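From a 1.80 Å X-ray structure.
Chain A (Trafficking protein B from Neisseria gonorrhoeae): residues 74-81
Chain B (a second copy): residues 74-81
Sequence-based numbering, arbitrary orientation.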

# COMPACT_ATOMS: atom_id res chain seq x y z
N ARG A 74 16.09 -1.26 -6.61
CA ARG A 74 15.60 0.05 -6.18
C ARG A 74 14.07 0.20 -6.21
O ARG A 74 13.53 1.31 -6.41
CB ARG A 74 16.27 1.17 -7.01
CG ARG A 74 17.81 1.08 -7.03
CD ARG A 74 18.49 2.37 -7.55
NE ARG A 74 17.86 2.83 -8.77
CZ ARG A 74 18.00 2.25 -9.95
NH1 ARG A 74 18.77 1.18 -10.08
NH2 ARG A 74 17.31 2.69 -10.99
N ILE A 75 13.37 -0.92 -6.03
CA ILE A 75 11.91 -0.93 -5.94
C ILE A 75 11.71 -1.07 -4.43
O ILE A 75 11.95 -2.14 -3.85
CB ILE A 75 11.32 -2.12 -6.72
CG1 ILE A 75 11.59 -1.91 -8.21
CG2 ILE A 75 9.81 -2.25 -6.48
CD1 ILE A 75 11.08 -3.02 -9.10
N LEU A 76 11.29 0.02 -3.81
CA LEU A 76 11.14 0.09 -2.36
C LEU A 76 9.85 -0.44 -1.77
O LEU A 76 8.77 0.00 -2.15
CB LEU A 76 11.32 1.54 -1.92
CG LEU A 76 12.62 2.21 -2.41
CD1 LEU A 76 12.57 3.70 -2.13
CD2 LEU A 76 13.80 1.55 -1.71
N PRO A 77 9.93 -1.37 -0.81
CA PRO A 77 8.68 -1.89 -0.25
C PRO A 77 7.99 -1.00 0.77
O PRO A 77 8.59 -0.08 1.34
CB PRO A 77 9.11 -3.23 0.36
CG PRO A 77 10.49 -2.92 0.88
CD PRO A 77 11.10 -2.10 -0.28
N PHE A 78 6.69 -1.23 0.98
CA PHE A 78 5.95 -0.51 2.01
C PHE A 78 6.04 -1.53 3.16
O PHE A 78 5.30 -2.52 3.17
CB PHE A 78 4.48 -0.28 1.63
CG PHE A 78 3.72 0.54 2.63
CD1 PHE A 78 3.74 1.94 2.57
CD2 PHE A 78 3.06 -0.07 3.70
CE1 PHE A 78 3.11 2.72 3.55
CE2 PHE A 78 2.43 0.70 4.69
CZ PHE A 78 2.45 2.09 4.62
N ASP A 79 6.96 -1.30 4.09
CA ASP A 79 7.16 -2.21 5.22
C ASP A 79 6.80 -1.59 6.57
O ASP A 79 6.24 -0.50 6.63
CB ASP A 79 8.61 -2.69 5.23
CG ASP A 79 9.60 -1.53 5.24
OD1 ASP A 79 9.18 -0.39 5.51
OD2 ASP A 79 10.80 -1.77 4.96
N GLU A 80 7.12 -2.27 7.67
CA GLU A 80 6.77 -1.75 8.99
C GLU A 80 7.26 -0.33 9.31
O GLU A 80 6.50 0.48 9.84
CB GLU A 80 7.21 -2.74 10.08
CG GLU A 80 6.84 -2.31 11.50
CD GLU A 80 7.80 -1.29 12.07
OE1 GLU A 80 9.02 -1.48 11.89
OE2 GLU A 80 7.34 -0.31 12.70
N PRO A 81 8.53 -0.01 9.02
CA PRO A 81 9.04 1.34 9.31
C PRO A 81 8.28 2.41 8.51
O PRO A 81 8.00 3.50 9.01
CB PRO A 81 10.51 1.24 8.88
CG PRO A 81 10.83 -0.20 9.12
CD PRO A 81 9.61 -0.91 8.60
N ARG B 74 6.59 -11.09 11.74
CA ARG B 74 5.43 -11.51 10.94
C ARG B 74 4.56 -10.35 10.42
O ARG B 74 3.33 -10.49 10.23
CB ARG B 74 4.57 -12.52 11.73
CG ARG B 74 5.38 -13.72 12.28
CD ARG B 74 4.50 -14.89 12.75
NE ARG B 74 3.41 -14.42 13.59
CZ ARG B 74 3.55 -13.99 14.83
NH1 ARG B 74 4.75 -13.99 15.40
NH2 ARG B 74 2.51 -13.49 15.47
N ILE B 75 5.19 -9.19 10.22
CA ILE B 75 4.52 -8.02 9.66
C ILE B 75 5.04 -8.06 8.22
O ILE B 75 6.22 -7.76 7.96
CB ILE B 75 4.93 -6.74 10.39
CG1 ILE B 75 4.39 -6.80 11.83
CG2 ILE B 75 4.39 -5.48 9.69
CD1 ILE B 75 4.74 -5.61 12.68
N LEU B 76 4.17 -8.44 7.31
CA LEU B 76 4.52 -8.63 5.90
C LEU B 76 4.52 -7.39 5.03
O LEU B 76 3.52 -6.70 4.93
CB LEU B 76 3.59 -9.66 5.29
CG LEU B 76 3.51 -11.00 6.06
CD1 LEU B 76 2.37 -11.85 5.51
CD2 LEU B 76 4.85 -11.71 5.93
N PRO B 77 5.64 -7.12 4.33
CA PRO B 77 5.64 -5.91 3.49
C PRO B 77 4.93 -6.04 2.15
O PRO B 77 4.67 -7.14 1.67
CB PRO B 77 7.14 -5.62 3.31
CG PRO B 77 7.73 -7.00 3.24
CD PRO B 77 6.97 -7.74 4.37
N PHE B 78 4.56 -4.90 1.57
CA PHE B 78 3.96 -4.90 0.24
C PHE B 78 5.22 -4.60 -0.61
O PHE B 78 5.67 -3.46 -0.69
CB PHE B 78 2.94 -3.76 0.05
CG PHE B 78 2.25 -3.80 -1.28
CD1 PHE B 78 1.10 -4.58 -1.47
CD2 PHE B 78 2.78 -3.12 -2.38
CE1 PHE B 78 0.50 -4.68 -2.74
CE2 PHE B 78 2.19 -3.21 -3.65
CZ PHE B 78 1.05 -3.99 -3.83
N ASP B 79 5.79 -5.64 -1.21
CA ASP B 79 7.00 -5.50 -2.02
C ASP B 79 6.78 -5.81 -3.50
O ASP B 79 5.65 -5.98 -3.94
CB ASP B 79 8.09 -6.42 -1.45
CG ASP B 79 7.64 -7.86 -1.34
OD1 ASP B 79 6.60 -8.21 -1.94
OD2 ASP B 79 8.32 -8.64 -0.64
N GLU B 80 7.85 -5.88 -4.28
CA GLU B 80 7.71 -6.14 -5.71
C GLU B 80 6.90 -7.38 -6.11
O GLU B 80 6.05 -7.32 -7.00
CB GLU B 80 9.08 -6.14 -6.39
CG GLU B 80 9.03 -6.34 -7.91
CD GLU B 80 8.87 -7.79 -8.30
OE1 GLU B 80 9.55 -8.64 -7.69
OE2 GLU B 80 8.07 -8.08 -9.22
N PRO B 81 7.16 -8.53 -5.47
CA PRO B 81 6.42 -9.76 -5.81
C PRO B 81 4.92 -9.60 -5.52
O PRO B 81 4.06 -10.07 -6.28
CB PRO B 81 7.06 -10.81 -4.91
CG PRO B 81 8.46 -10.31 -4.76
CD PRO B 81 8.28 -8.83 -4.56
O HOH W 1 10.20 -4.19 -3.10
O HOH W 2 7.28 -5.33 7.05

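What holds the two copies together at the centre of this contact? The segments run antiparallel, their end-to-end directions 172° apart, and an exact two-fold axis relates them, so Phe A78 meets its own counterpart, Phe B78. The backbones form a single antiparallel bridge closed by two equivalent hydrogen bonds: Phe A78 N donates to Phe B78 O at 3.0 Å, and Phe B78 N donates to Phe A78 O at 3.0 Å. With N-H...O angles of 167°, both bonds are nearly straight. This pairing brings the two CA atoms of Phe A78 and Phe B78 to 5.1 Å.

Why do the phenylalanine rings not stack across the axis? Each CA-to-CB bond points sideways relative to the other segment, and chi1 is t, at -176°, which carries the ring away from the partner. The contact between these side chains is therefore made near their bases, with Phe A78 CB 4.1 Å from Phe B78 CB. Chi2, 86°, is the usual near-perpendicular setting for an aromatic ring. Both residues are buried, and the closest approach of their side chains is between the beta carbons.

How do the prolines fit beside this bridge? Pro A77 and Pro B77 both point toward the opposite segment, and their rings, puckered C-gamma endo, present CB to one another: Pro A77 CB lies 4.3 Å from Pro B77 CB, an apolar contact. Each proline also packs on the aspartate facing it, with Pro A77 CB 3.8 Å from Asp B79 CB and the same distance between Asp A79 CB and Pro B77 CB. The aspartates offer only their aliphatic carbon here. With chi1 at 54°, in p, the carboxylate leads away from the partner and serves its own chain, capping a backbone nitrogen just past the segment from the N-cap position. One short side chain thus meets proline through CB and the start of a helix through its carboxylate.

What closes the two ends of the contact? Ile A75 points toward chain B, while Leu A76, next in the strand, points away and is buried, the alternation expected of extended backbone. In the isoleucine, chi1 m sets Ile A75 CG2 4.0 Å from Glu B80 CB, and chi2 t extends Ile A75 CD1 to 4.1 Å from Glu B80 CG; Ile B75 CG2 and Glu A80 CB repeat the first contact at 4.0 Å. The glutamate takes part through the base of its side chain: chi1 is t, the end leads away, and OE2 is hydrogen-bonded elsewhere in the structure. The backbones are too far apart here for direct pairing, with the CA atoms of Ile A75 and Glu B80 6.7 Å apart, and a water bridges the gap. Water 1 donates to Ile A75 O at 2.8 Å and accepts from Glu B80 N at 3.1 Å, while water 2 links Ile B75 O and Glu A80 N in the same way.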